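PDB 2VVF: major capsid protein P2 from Pseudoalteromonas phage pm2, which builds the icosahedral virus shell as the major capsid protein, assembling as a homotrimer of double jelly-roll subunits. Local coordinates for residues Leu5-Ile10 against Ala131-Ser136; Ser42-Val47 against Lys60-Leu65; Tyr170-Ile175 against Val233-Met238; His176-Gly181 against Asp216-Ile221; Tyr205-Tyr210 against Phe223-Asp228. All blocks are in the same frame, centred on the assembly; numbering follows the deposited sequence.

Contact 1. Residues Leu5-Ile10 against Ala131-Ser136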
# COMPACT_ATOMS: atom_id res chain seq x y z
N LEU A 5 -14.93 -10.55 18.77
CA LEU A 5 -15.36 -11.42 19.86
C LEU A 5 -14.27 -12.34 20.39
O LEU A 5 -13.46 -12.87 19.64
CB LEU A 5 -16.54 -12.28 19.41
CG LEU A 5 -17.95 -11.80 19.76
CD1 LEU A 5 -18.10 -10.31 19.47
CD2 LEU A 5 -18.98 -12.60 18.97
N ASN A 6 -14.30 -12.56 21.70
CA ASN A 6 -13.38 -13.48 22.35
C ASN A 6 -14.05 -14.84 22.28
O ASN A 6 -14.97 -15.13 23.06
CB ASN A 6 -13.16 -13.08 23.81
CG ASN A 6 -12.00 -12.11 23.99
OD1 ASN A 6 -10.89 -12.36 23.52
ND2 ASN A 6 -12.25 -11.01 24.68
N LEU A 7 -13.64 -15.66 21.32
CA LEU A 7 -14.24 -16.98 21.13
C LEU A 7 -14.28 -17.79 22.42
O LEU A 7 -13.48 -17.57 23.33
CB LEU A 7 -13.49 -17.75 20.04
CG LEU A 7 -14.15 -17.80 18.66
CD1 LEU A 7 -15.15 -16.66 18.50
CD2 LEU A 7 -13.10 -17.77 17.56
N ASN A 8 -15.23 -18.72 22.49
CA ASN A 8 -15.37 -19.58 23.66
C ASN A 8 -14.07 -20.32 23.92
O ASN A 8 -13.27 -20.52 23.00
CB ASN A 8 -16.51 -20.57 23.46
CG ASN A 8 -17.87 -19.98 23.80
OD1 ASN A 8 -17.96 -18.95 24.47
ND2 ASN A 8 -18.93 -20.63 23.34
N SER A 9 -13.85 -20.71 25.17
CA SER A 9 -12.63 -21.42 25.54
C SER A 9 -12.47 -22.71 24.75
O SER A 9 -13.44 -23.44 24.52
CB SER A 9 -12.64 -21.72 27.04
OG SER A 9 -11.94 -22.92 27.33
N ILE A 10 -11.24 -22.99 24.32
CA ILE A 10 -10.95 -24.21 23.57
C ILE A 10 -10.89 -25.38 24.54
O ILE A 10 -10.10 -25.38 25.49
CB ILE A 10 -9.65 -24.08 22.74
CG1 ILE A 10 -9.77 -22.93 21.74
CG2 ILE A 10 -9.35 -25.38 22.01
CD1 ILE A 10 -8.48 -22.63 21.00
N ALA A 131 -8.76 -18.03 21.21
CA ALA A 131 -9.04 -17.46 19.90
C ALA A 131 -9.97 -16.25 19.95
O ALA A 131 -10.88 -16.17 20.79
CB ALA A 131 -9.60 -18.52 18.97
N ILE A 132 -9.73 -15.31 19.04
CA ILE A 132 -10.54 -14.11 18.92
C ILE A 132 -11.05 -14.05 17.48
O ILE A 132 -10.32 -14.39 16.55
CB ILE A 132 -9.74 -12.85 19.28
CG1 ILE A 132 -9.61 -12.70 20.80
CG2 ILE A 132 -10.39 -11.61 18.67
CD1 ILE A 132 -8.64 -11.63 21.23
N ALA A 133 -12.30 -13.65 17.31
CA ALA A 133 -12.89 -13.59 15.97
C ALA A 133 -13.27 -12.18 15.52
O ALA A 133 -13.94 -11.44 16.24
CB ALA A 133 -14.08 -14.52 15.87
N GLN A 134 -12.84 -11.84 14.31
CA GLN A 134 -13.20 -10.57 13.70
C GLN A 134 -14.29 -10.92 12.69
O GLN A 134 -14.01 -11.43 11.61
CB GLN A 134 -12.00 -9.95 12.97
CG GLN A 134 -10.77 -9.78 13.84
CD GLN A 134 -9.64 -9.10 13.11
OE1 GLN A 134 -9.87 -8.27 12.23
NE2 GLN A 134 -8.40 -9.45 13.45
N LYS A 135 -15.54 -10.72 13.09
CA LYS A 135 -16.67 -11.10 12.25
C LYS A 135 -17.41 -9.94 11.61
O LYS A 135 -17.21 -8.78 11.94
CB LYS A 135 -17.64 -11.98 13.04
CG LYS A 135 -16.98 -12.85 14.10
CD LYS A 135 -18.01 -13.41 15.07
CE LYS A 135 -19.22 -13.96 14.34
NZ LYS A 135 -20.25 -14.49 15.28
N SER A 136 -18.29 -10.29 10.68
CA SER A 136 -19.12 -9.33 9.97
C SER A 136 -20.44 -10.02 9.64
O SER A 136 -20.63 -11.20 9.94
CB SER A 136 -18.43 -8.85 8.69
OG SER A 136 -18.37 -9.88 7.72
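Leu7 spreads its two methyl branches over a pair of alanines: CD1 lies 3.6 Å from Ala133 CB and CD2 lies 3.8 Å from Ala131 CB. On the sheet face that carries Ala133, the side chain of Leu5 crosses that of Lys135 obliquely, with CD2 of Leu5 4.1 Å from CD of Lys135. The other face carries Asn6 and Ile132, side by side and pointing the same way, and OD1 of Asn6 touches Ile132 at CG1 (3.0 Å) and CD1. Beneath these side chains, Leu5 and Ala133 form an antiparallel hydrogen-bonded pair, its two bonds nearly straight at 170° and 167°. Beyond it the pairing frays, since Leu7 N makes a weak bond to Ala131 O as the chain leaves the strand. The short strand 3-6 thus edges strand 128-136 of the N-terminal jelly roll, whose other neighbour is strand 28-37; Leu7 also reaches Leu23 of strand 18-23, and Asn6 N bonds Asp196 of the second subunit.

Contact 2. Residues Ser42-Val47 against Lys60-Leu65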
# COMPACT_ATOMS: atom_id res chain seq x y z
N SER A 42 5.01 -25.46 15.30
CA SER A 42 5.32 -26.74 14.68
C SER A 42 4.78 -27.89 15.52
O SER A 42 4.69 -29.03 15.05
CB SER A 42 6.83 -26.88 14.48
OG SER A 42 7.46 -25.61 14.40
N GLN A 43 4.42 -27.59 16.77
CA GLN A 43 3.88 -28.60 17.67
C GLN A 43 2.36 -28.70 17.54
O GLN A 43 1.73 -29.56 18.16
CB GLN A 43 4.30 -28.33 19.11
CG GLN A 43 5.53 -29.12 19.56
CD GLN A 43 6.21 -28.52 20.77
OE1 GLN A 43 5.75 -27.53 21.33
NE2 GLN A 43 7.32 -29.13 21.17
N ILE A 44 1.78 -27.82 16.73
CA ILE A 44 0.35 -27.84 16.47
C ILE A 44 0.18 -28.46 15.09
O ILE A 44 0.23 -27.76 14.07
CB ILE A 44 -0.26 -26.43 16.53
CG1 ILE A 44 -0.05 -25.81 17.92
CG2 ILE A 44 -1.74 -26.47 16.17
CD1 ILE A 44 -0.94 -26.41 18.99
N LYS A 45 0.05 -29.78 15.06
CA LYS A 45 -0.02 -30.52 13.80
C LYS A 45 -1.41 -30.77 13.22
O LYS A 45 -2.42 -30.60 13.90
CB LYS A 45 0.74 -31.84 13.93
CG LYS A 45 2.03 -31.75 14.73
CD LYS A 45 2.47 -33.12 15.23
CE LYS A 45 1.49 -33.69 16.23
NZ LYS A 45 1.77 -35.12 16.55
N ASN A 46 -1.42 -31.18 11.96
CA ASN A 46 -2.65 -31.50 11.24
C ASN A 46 -3.78 -30.50 11.45
O ASN A 46 -4.84 -30.84 11.96
CB ASN A 46 -3.11 -32.92 11.56
CG ASN A 46 -1.97 -33.93 11.48
OD1 ASN A 46 -1.21 -33.94 10.51
ND2 ASN A 46 -1.84 -34.76 12.51
N VAL A 47 -3.55 -29.26 11.04
CA VAL A 47 -4.56 -28.22 11.15
C VAL A 47 -5.52 -28.32 9.97
O VAL A 47 -5.11 -28.21 8.82
CB VAL A 47 -3.92 -26.82 11.23
CG1 VAL A 47 -4.98 -25.76 11.48
CG2 VAL A 47 -2.85 -26.79 12.32
N LYS A 60 0.04 -28.83 7.54
CA LYS A 60 0.79 -29.89 8.22
C LYS A 60 1.03 -29.47 9.67
O LYS A 60 0.87 -30.27 10.59
CB LYS A 60 2.12 -30.14 7.51
CG LYS A 60 2.58 -31.58 7.55
CD LYS A 60 3.78 -31.79 6.64
CE LYS A 60 4.77 -32.76 7.25
NZ LYS A 60 6.17 -32.26 7.16
N THR A 61 1.41 -28.21 9.85
CA THR A 61 1.63 -27.64 11.17
C THR A 61 1.23 -26.17 11.16
O THR A 61 1.10 -25.57 10.09
CB THR A 61 3.09 -27.82 11.65
OG1 THR A 61 3.87 -26.69 11.25
CG2 THR A 61 3.69 -29.09 11.09
N LEU A 62 1.03 -25.60 12.34
CA LEU A 62 0.63 -24.20 12.45
C LEU A 62 1.70 -23.27 11.90
O LEU A 62 1.42 -22.11 11.59
CB LEU A 62 0.31 -23.84 13.91
CG LEU A 62 -0.60 -22.64 14.12
CD1 LEU A 62 -1.95 -22.86 13.47
CD2 LEU A 62 -0.75 -22.34 15.61
N ASN A 63 2.92 -23.78 11.77
CA ASN A 63 4.03 -22.99 11.25
C ASN A 63 3.83 -22.64 9.78
O ASN A 63 4.37 -21.65 9.29
CB ASN A 63 5.36 -23.72 11.44
CG ASN A 63 6.55 -22.84 11.15
OD1 ASN A 63 6.66 -21.73 11.67
ND2 ASN A 63 7.46 -23.33 10.31
N ASP A 64 3.06 -23.47 9.08
CA ASP A 64 2.79 -23.24 7.67
C ASP A 64 1.83 -22.07 7.50
O ASP A 64 1.82 -21.41 6.45
CB ASP A 64 2.21 -24.51 7.03
CG ASP A 64 3.29 -25.47 6.59
OD1 ASP A 64 3.64 -26.37 7.38
OD2 ASP A 64 3.80 -25.32 5.45
N LEU A 65 1.03 -21.80 8.53
CA LEU A 65 0.10 -20.68 8.50
C LEU A 65 0.89 -19.39 8.76
O LEU A 65 0.56 -18.33 8.23
CB LEU A 65 -0.99 -20.85 9.56
CG LEU A 65 -2.00 -19.70 9.69
CD1 LEU A 65 -2.82 -19.55 8.42
CD2 LEU A 65 -2.90 -19.90 10.89
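Ile44 and Leu62 meet where strand 44-51 of the N-terminal jelly roll runs antiparallel to the chain entering helix 63-71, an entry built as an ST turn at Thr61. Their side chains lie side by side, pointing the same way, with CB of Ile44 3.7 Å from CB of Leu62. The backbone bond from Leu62 N to Ile44 O (2.9 Å) holds this pair together. A second bond, from Asn46 N to Lys60 O, brackets the non-hydrogen-bonded pair of Lys45 and Thr61. Val47 adds CG2, which comes within 4.2 Å of Leu62 CD1, so Leu62 is touched by both Ile44 and Val47. On the Thr61 side, OG1 approaches Ser42 CA at 3.7 Å.

The next shell positions these groups. Phe118 packs on both Ile44 and Val47, Val81 packs on Leu62, and the side-chain ND2 of Asn46, a residue in left-handed backbone conformation, bonds Asp119 OD2. Within the helix entry, Asp64 N bonds Thr61 O. The hydroxyl of Thr61 provides the capping bond of the turn, with OG1 accepting from Asn63 N at 3.1 Å and 142°.

Contact 3. Residues Tyr170-Ile175 against Val233-Met238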
# COMPACT_ATOMS: atom_id res chain seq x y z
N TYR A 170 -12.82 -24.31 -10.62
CA TYR A 170 -11.95 -23.76 -9.59
C TYR A 170 -10.75 -23.06 -10.20
O TYR A 170 -10.51 -23.16 -11.41
CB TYR A 170 -11.49 -24.87 -8.64
CG TYR A 170 -12.56 -25.35 -7.69
CD1 TYR A 170 -12.49 -25.06 -6.33
CD2 TYR A 170 -13.65 -26.07 -8.15
CE1 TYR A 170 -13.47 -25.49 -5.46
CE2 TYR A 170 -14.64 -26.50 -7.29
CZ TYR A 170 -14.55 -26.21 -5.94
OH TYR A 170 -15.53 -26.64 -5.07
N ARG A 171 -9.99 -22.35 -9.37
CA ARG A 171 -8.81 -21.64 -9.82
C ARG A 171 -7.62 -21.99 -8.95
O ARG A 171 -7.78 -22.57 -7.87
CB ARG A 171 -9.03 -20.13 -9.76
CG ARG A 171 -10.19 -19.61 -10.59
CD ARG A 171 -10.11 -18.10 -10.73
NE ARG A 171 -10.77 -17.62 -11.94
CZ ARG A 171 -10.13 -17.13 -13.00
NH1 ARG A 171 -8.81 -17.06 -13.00
NH2 ARG A 171 -10.82 -16.71 -14.05
N ILE A 172 -6.43 -21.62 -9.40
CA ILE A 172 -5.21 -21.85 -8.64
C ILE A 172 -4.51 -20.52 -8.42
O ILE A 172 -4.06 -19.88 -9.38
CB ILE A 172 -4.28 -22.86 -9.32
CG1 ILE A 172 -4.94 -24.24 -9.38
CG2 ILE A 172 -2.95 -22.95 -8.57
CD1 ILE A 172 -4.13 -25.27 -10.13
N ALA A 173 -4.46 -20.07 -7.17
CA ALA A 173 -3.84 -18.80 -6.84
C ALA A 173 -2.32 -18.92 -6.85
O ALA A 173 -1.62 -18.03 -7.34
CB ALA A 173 -4.32 -18.31 -5.48
N ALA A 174 -1.81 -20.02 -6.31
CA ALA A 174 -0.37 -20.23 -6.25
C ALA A 174 0.01 -21.68 -5.98
O ALA A 174 -0.82 -22.48 -5.55
CB ALA A 174 0.26 -19.32 -5.21
N ILE A 175 1.27 -22.01 -6.24
CA ILE A 175 1.80 -23.34 -5.99
C ILE A 175 3.14 -23.18 -5.28
O ILE A 175 4.01 -22.45 -5.74
CB ILE A 175 1.96 -24.14 -7.30
CG1 ILE A 175 0.60 -24.35 -7.97
CG2 ILE A 175 2.64 -25.47 -7.03
CD1 ILE A 175 0.70 -24.73 -9.44
N VAL A 233 -4.84 -19.27 -12.25
CA VAL A 233 -5.11 -20.34 -13.20
C VAL A 233 -6.57 -20.80 -13.12
O VAL A 233 -7.02 -21.29 -12.08
CB VAL A 233 -4.15 -21.53 -13.00
CG1 VAL A 233 -4.50 -22.66 -13.95
CG2 VAL A 233 -2.70 -21.08 -13.19
N LEU A 234 -7.29 -20.65 -14.22
CA LEU A 234 -8.68 -21.09 -14.28
C LEU A 234 -8.72 -22.54 -14.76
O LEU A 234 -8.42 -22.83 -15.92
CB LEU A 234 -9.50 -20.21 -15.23
CG LEU A 234 -10.93 -20.70 -15.46
CD1 LEU A 234 -11.64 -20.93 -14.14
CD2 LEU A 234 -11.71 -19.71 -16.33
N LEU A 235 -9.06 -23.45 -13.85
CA LEU A 235 -9.10 -24.86 -14.18
C LEU A 235 -10.24 -25.19 -15.14
O LEU A 235 -11.26 -25.76 -14.75
CB LEU A 235 -9.17 -25.71 -12.91
CG LEU A 235 -7.90 -25.60 -12.04
CD1 LEU A 235 -8.07 -26.34 -10.73
CD2 LEU A 235 -6.69 -26.10 -12.80
N ASP A 236 -10.04 -24.82 -16.40
CA ASP A 236 -11.00 -25.05 -17.47
C ASP A 236 -11.24 -26.54 -17.68
O ASP A 236 -10.29 -27.32 -17.78
CB ASP A 236 -10.48 -24.44 -18.77
CG ASP A 236 -11.60 -24.08 -19.74
OD1 ASP A 236 -12.20 -25.00 -20.33
OD2 ASP A 236 -11.85 -22.87 -19.93
N GLN A 237 -12.51 -26.92 -17.78
CA GLN A 237 -12.90 -28.31 -18.00
C GLN A 237 -12.35 -28.83 -19.32
O GLN A 237 -12.59 -29.98 -19.69
CB GLN A 237 -14.42 -28.41 -17.99
CG GLN A 237 -14.98 -29.80 -18.06
CD GLN A 237 -16.47 -29.79 -17.86
OE1 GLN A 237 -17.10 -28.78 -17.60
NE2 GLN A 237 -17.02 -30.93 -17.90
N MET A 238 -11.59 -28.00 -20.02
CA MET A 238 -11.02 -28.37 -21.31
C MET A 238 -9.50 -28.50 -21.32
O MET A 238 -8.92 -28.90 -22.32
CB MET A 238 -11.48 -27.41 -22.40
CG MET A 238 -11.72 -28.08 -23.75
SD MET A 238 -13.43 -27.95 -24.31
CE MET A 238 -13.42 -26.29 -24.96
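Leu235 is the centre of an inverse gamma turn, yet its N-H still reaches back across the contact to Tyr170 O, 2.9 Å away. The tight bend, closed by Asp236 N on Leu234 O, follows directly on a two-residue strand. Before it, Ile172 and Val233 form an antiparallel hydrogen-bonded pair: Ile172 N bonds Val233 O at 2.8 Å and Val233 N bonds Ile172 O in return.

The two sides of this short strand differ. The Arg171 chain is extended from CG to NE, and Leu234 CB lies 3.7 Å above one face of its guanidinium, offset toward the rim. The opposite side is apolar. Ile172 CB faces Val233 CB at 3.9 Å, and Ile172 CD1 meets Leu235 CD2 at 3.8 Å, while Phe187 and Ile189 of strand 182-189 pack on Val233.

The two faces of strand 233-234, in the C-terminal jelly roll, thus differ in chemistry. One has apolar packing, with Met1 of the third subunit also resting on Val233. On the other, the guanidinium is covered on one face by a carbon while NH1 still bonds Ser232 OG, which probably lets the charge lie against a hydrocarbon without losing that partner.

Contact 4. Residues His176-Gly181 against Asp216-Ile221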
# COMPACT_ATOMS: atom_id res chain seq x y z
N HIS A 176 3.28 -23.83 -4.14
CA HIS A 176 4.52 -23.74 -3.37
C HIS A 176 5.24 -25.07 -3.29
O HIS A 176 4.73 -26.02 -2.70
CB HIS A 176 4.23 -23.21 -1.96
CG HIS A 176 3.35 -22.00 -1.93
ND1 HIS A 176 3.84 -20.72 -2.03
CD2 HIS A 176 2.01 -21.88 -1.81
CE1 HIS A 176 2.84 -19.86 -1.98
NE2 HIS A 176 1.72 -20.54 -1.85
N ILE A 177 6.42 -25.13 -3.89
CA ILE A 177 7.23 -26.34 -3.88
C ILE A 177 8.20 -26.29 -2.71
O ILE A 177 9.15 -25.50 -2.71
CB ILE A 177 7.97 -26.55 -5.21
CG1 ILE A 177 6.96 -26.68 -6.36
CG2 ILE A 177 8.88 -27.76 -5.14
CD1 ILE A 177 7.42 -26.03 -7.64
N LYS A 178 7.95 -27.11 -1.69
CA LYS A 178 8.80 -27.15 -0.51
C LYS A 178 9.90 -28.19 -0.64
O LYS A 178 9.70 -29.37 -0.35
CB LYS A 178 7.96 -27.41 0.74
CG LYS A 178 6.91 -26.35 1.02
CD LYS A 178 6.81 -26.06 2.50
CE LYS A 178 5.80 -26.97 3.18
NZ LYS A 178 5.81 -26.81 4.66
N ALA A 179 11.07 -27.74 -1.09
CA ALA A 179 12.23 -28.60 -1.27
C ALA A 179 13.48 -27.75 -1.13
O ALA A 179 13.45 -26.55 -1.41
CB ALA A 179 12.19 -29.27 -2.63
N ALA A 180 14.58 -28.36 -0.70
CA ALA A 180 15.82 -27.62 -0.48
C ALA A 180 16.77 -27.54 -1.68
O ALA A 180 17.70 -26.74 -1.68
CB ALA A 180 16.55 -28.15 0.74
N GLY A 181 16.54 -28.38 -2.70
CA GLY A 181 17.43 -28.40 -3.86
C GLY A 181 16.79 -28.07 -5.20
O GLY A 181 17.22 -28.58 -6.24
N ASP A 216 12.01 -19.85 2.88
CA ASP A 216 13.16 -20.74 2.84
C ASP A 216 12.80 -22.11 2.27
O ASP A 216 11.74 -22.66 2.59
CB ASP A 216 13.78 -20.90 4.23
CG ASP A 216 14.37 -19.61 4.75
OD1 ASP A 216 14.45 -18.63 3.97
OD2 ASP A 216 14.75 -19.57 5.94
N ASN A 217 13.68 -22.66 1.45
CA ASN A 217 13.48 -23.97 0.85
C ASN A 217 12.11 -24.10 0.18
O ASN A 217 11.45 -25.13 0.27
CB ASN A 217 13.66 -25.07 1.90
CG ASN A 217 14.97 -24.94 2.65
OD1 ASN A 217 16.04 -24.79 2.05
ND2 ASN A 217 14.90 -24.99 3.97
N THR A 218 11.71 -23.03 -0.51
CA THR A 218 10.42 -23.00 -1.20
C THR A 218 10.51 -22.28 -2.54
O THR A 218 11.10 -21.20 -2.63
CB THR A 218 9.33 -22.34 -0.34
OG1 THR A 218 9.40 -22.82 1.00
CG2 THR A 218 7.96 -22.64 -0.93
N TYR A 219 9.89 -22.86 -3.56
CA TYR A 219 9.82 -22.24 -4.87
C TYR A 219 8.35 -21.91 -5.10
O TYR A 219 7.54 -22.80 -5.36
CB TYR A 219 10.32 -23.19 -5.96
CG TYR A 219 10.55 -22.52 -7.30
CD1 TYR A 219 11.83 -22.16 -7.70
CD2 TYR A 219 9.49 -22.24 -8.15
CE1 TYR A 219 12.04 -21.54 -8.92
CE2 TYR A 219 9.69 -21.63 -9.37
CZ TYR A 219 10.97 -21.28 -9.75
OH TYR A 219 11.18 -20.67 -10.97
N THR A 220 8.01 -20.63 -4.95
CA THR A 220 6.63 -20.19 -5.09
C THR A 220 6.28 -19.71 -6.49
O THR A 220 6.97 -18.86 -7.07
CB THR A 220 6.28 -19.12 -4.03
OG1 THR A 220 6.29 -19.71 -2.73
CG2 THR A 220 4.91 -18.53 -4.31
N ILE A 221 5.18 -20.23 -7.02
CA ILE A 221 4.67 -19.83 -8.32
C ILE A 221 3.38 -19.06 -8.07
O ILE A 221 2.29 -19.64 -8.04
CB ILE A 221 4.44 -21.03 -9.24
CG1 ILE A 221 5.77 -21.63 -9.68
CG2 ILE A 221 3.61 -20.62 -10.46
CD1 ILE A 221 5.64 -22.92 -10.47
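His176 CG lies anti to its carbonyl carbon (chi1 -48°), and Thr220 OG1 takes the same place on its own residue (chi1 -67°); with these torsions the side chains lie side by side, pointing the same way, and ND1 and OG1 can meet. They are joined by a hydrogen bond of 2.7 Å between His176 ND1 and Thr220 OG1, with the hydroxyl at the ring edge, in the ring plane. Thr220 CG2 sits close by, 3.3 Å from ND1. The other ring nitrogen, NE2, bonds Glu259, so the imidazole is gripped at both nitrogens and its rotation is fixed.

One residue on, Ile177 and Tyr219 form an antiparallel hydrogen-bonded pair on the other sheet face, with CB atoms 4.2 Å apart. Past Lys178 the pairing weakens: Ala179 N makes only a weak bond to Asn217 O, and Ala180 CB rests 3.6 Å from Asn217 OD1. Thr218 turns back instead, its OG1 donating to Asp216 O at 2.8 Å.

Strand 171-178 lies between strands 218-222 and 252-263 in the C-terminal jelly roll. Arg71 of helix 63-71 lies against His176 and Thr220, Lys178 NZ pairs with Asp64 of that helix, and Val182 of strand 182-189 packs on Ile177 and Tyr219.

Contact 5. Residues Tyr205-Tyr210 against Phe223-Asp228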
# COMPACT_ATOMS: atom_id res chain seq x y z
N TYR A 205 13.10 -12.97 -7.46
CA TYR A 205 13.23 -11.53 -7.68
C TYR A 205 11.87 -10.95 -8.06
O TYR A 205 11.48 -9.88 -7.59
CB TYR A 205 14.26 -11.24 -8.78
CG TYR A 205 14.29 -9.79 -9.22
CD1 TYR A 205 14.90 -8.82 -8.45
CD2 TYR A 205 13.69 -9.40 -10.41
CE1 TYR A 205 14.93 -7.49 -8.85
CE2 TYR A 205 13.71 -8.08 -10.82
CZ TYR A 205 14.33 -7.13 -10.04
OH TYR A 205 14.34 -5.81 -10.44
N ILE A 206 11.14 -11.67 -8.91
CA ILE A 206 9.81 -11.23 -9.33
C ILE A 206 8.86 -11.23 -8.14
O ILE A 206 8.04 -10.32 -7.98
CB ILE A 206 9.27 -12.08 -10.49
CG1 ILE A 206 10.21 -12.01 -11.69
CG2 ILE A 206 7.88 -11.62 -10.88
CD1 ILE A 206 9.96 -13.08 -12.74
N LEU A 207 8.98 -12.24 -7.28
CA LEU A 207 8.14 -12.35 -6.10
C LEU A 207 8.33 -11.11 -5.22
O LEU A 207 7.37 -10.42 -4.88
CB LEU A 207 8.48 -13.61 -5.30
CG LEU A 207 7.97 -14.95 -5.83
CD1 LEU A 207 8.60 -16.10 -5.05
CD2 LEU A 207 6.45 -15.02 -5.77
N GLU A 208 9.58 -10.84 -4.86
CA GLU A 208 9.91 -9.69 -4.03
C GLU A 208 9.50 -8.39 -4.72
O GLU A 208 9.18 -7.40 -4.06
CB GLU A 208 11.41 -9.66 -3.74
CG GLU A 208 11.91 -10.83 -2.91
CD GLU A 208 13.40 -10.76 -2.66
OE1 GLU A 208 14.17 -10.68 -3.64
OE2 GLU A 208 13.81 -10.79 -1.48
N GLN A 209 9.53 -8.40 -6.05
CA GLN A 209 9.16 -7.23 -6.84
C GLN A 209 7.71 -6.84 -6.59
O GLN A 209 7.31 -5.70 -6.86
CB GLN A 209 9.38 -7.53 -8.33
CG GLN A 209 9.55 -6.29 -9.19
CD GLN A 209 9.51 -6.62 -10.67
OE1 GLN A 209 8.44 -6.67 -11.28
NE2 GLN A 209 10.67 -6.88 -11.25
N TYR A 210 6.92 -7.78 -6.09
CA TYR A 210 5.51 -7.53 -5.82
C TYR A 210 5.16 -7.48 -4.34
O TYR A 210 4.00 -7.68 -3.96
CB TYR A 210 4.63 -8.52 -6.58
CG TYR A 210 4.64 -8.28 -8.07
CD1 TYR A 210 3.74 -7.41 -8.67
CD2 TYR A 210 5.61 -8.87 -8.88
CE1 TYR A 210 3.77 -7.16 -10.02
CE2 TYR A 210 5.65 -8.63 -10.24
CZ TYR A 210 4.73 -7.77 -10.81
OH TYR A 210 4.76 -7.53 -12.16
N PHE A 223 0.40 -16.85 -8.94
CA PHE A 223 -0.41 -16.51 -10.11
C PHE A 223 -1.25 -15.27 -9.86
O PHE A 223 -2.05 -14.86 -10.71
CB PHE A 223 -1.32 -17.68 -10.50
CG PHE A 223 -0.57 -18.91 -10.95
CD1 PHE A 223 0.17 -18.90 -12.11
CD2 PHE A 223 -0.64 -20.08 -10.21
CE1 PHE A 223 0.85 -20.04 -12.53
CE2 PHE A 223 0.03 -21.22 -10.62
CZ PHE A 223 0.78 -21.19 -11.78
N MET A 224 -1.09 -14.67 -8.69
CA MET A 224 -1.85 -13.47 -8.32
C MET A 224 -0.93 -12.39 -7.78
O MET A 224 -1.27 -11.70 -6.81
CB MET A 224 -2.92 -13.82 -7.28
CG MET A 224 -4.06 -14.67 -7.81
SD MET A 224 -5.52 -14.60 -6.76
CE MET A 224 -4.77 -14.80 -5.14
N LEU A 225 0.23 -12.23 -8.40
CA LEU A 225 1.22 -11.24 -7.97
C LEU A 225 0.67 -9.81 -7.91
O LEU A 225 1.03 -9.04 -7.03
CB LEU A 225 2.47 -11.31 -8.85
CG LEU A 225 3.40 -12.50 -8.59
CD1 LEU A 225 4.37 -12.70 -9.74
CD2 LEU A 225 4.15 -12.32 -7.28
N GLU A 226 -0.21 -9.48 -8.85
CA GLU A 226 -0.81 -8.15 -8.90
C GLU A 226 -1.99 -8.00 -7.95
O GLU A 226 -2.47 -6.89 -7.71
CB GLU A 226 -1.26 -7.82 -10.32
CG GLU A 226 -0.14 -7.65 -11.32
CD GLU A 226 -0.67 -7.34 -12.71
OE1 GLU A 226 -1.21 -8.25 -13.36
OE2 GLU A 226 -0.57 -6.16 -13.12
N GLY A 227 -2.48 -9.12 -7.43
CA GLY A 227 -3.62 -9.11 -6.53
C GLY A 227 -4.90 -9.32 -7.32
O GLY A 227 -6.00 -9.35 -6.75
N ASP A 228 -4.76 -9.47 -8.63
CA ASP A 228 -5.90 -9.69 -9.51
C ASP A 228 -6.27 -11.17 -9.54
O ASP A 228 -5.47 -12.01 -9.96
CB ASP A 228 -5.59 -9.19 -10.92
CG ASP A 228 -6.77 -9.31 -11.86
OD1 ASP A 228 -7.89 -9.57 -11.37
OD2 ASP A 228 -6.58 -9.15 -13.09
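Leu225, in a type I beta turn from Met224 to Gly227, packs against Tyr210 and against Ile206 and Leu207 near the end of helix 200-209 in the C-terminal jelly roll.

The ring contact is a CH-pi interaction. Leu225 CB stands over one face of the Tyr210 ring, 4.0 Å from its centroid and 18° off the normal, and the two side chains cross at about a right angle. Glu226 lies alongside the tyrosine, its CG 4.1 Å from Tyr210 CE1.

The aliphatic contacts divide between the two methyls of Leu225. CD1 meets Ile206 CG2 at 3.8 Å, while CD2 meets Leu207 CD2 at 3.9 Å; both pairs cross at about a right angle. With Tyr210, just past the helix, Leu225 touches three residues.

Polar groups are served from elsewhere. Tyr210 OH bonds Arg2 and Gln134 of the third subunit, and Glu226 forms a salt bridge with Arg102 of that subunit, placing this apolar contact directly behind a subunit interface.

The turn that contains Leu225 is closed by a backbone bond from Gly227 N to Met224 O, 2.9 Å, with Gly227 at a positive phi of 93°.

How the contacts relate
Together the five contacts illustrate how chemistry follows position in a double jelly roll. Contacts 1 and 2 belong to the N-terminal half and contacts 3, 4 and 5 to the C-terminal half; contacts 4 and 5 are buried, the others partly so. Contacts 3 and 4 share strand 171-178 and differ in partner, while contact 5 alone relies on side-chain carbons rather than backbone pairing across its segments. Contacts 2 and 4 join the halves through the Asp64-Lys178 salt bridge, 2.6 Å between OD2 and NZ. Contacts 1 and 5 face subunit boundaries: Gln134 and Tyr210 pair between neighbouring copies. Their centres within one chain are about 32 Å apart.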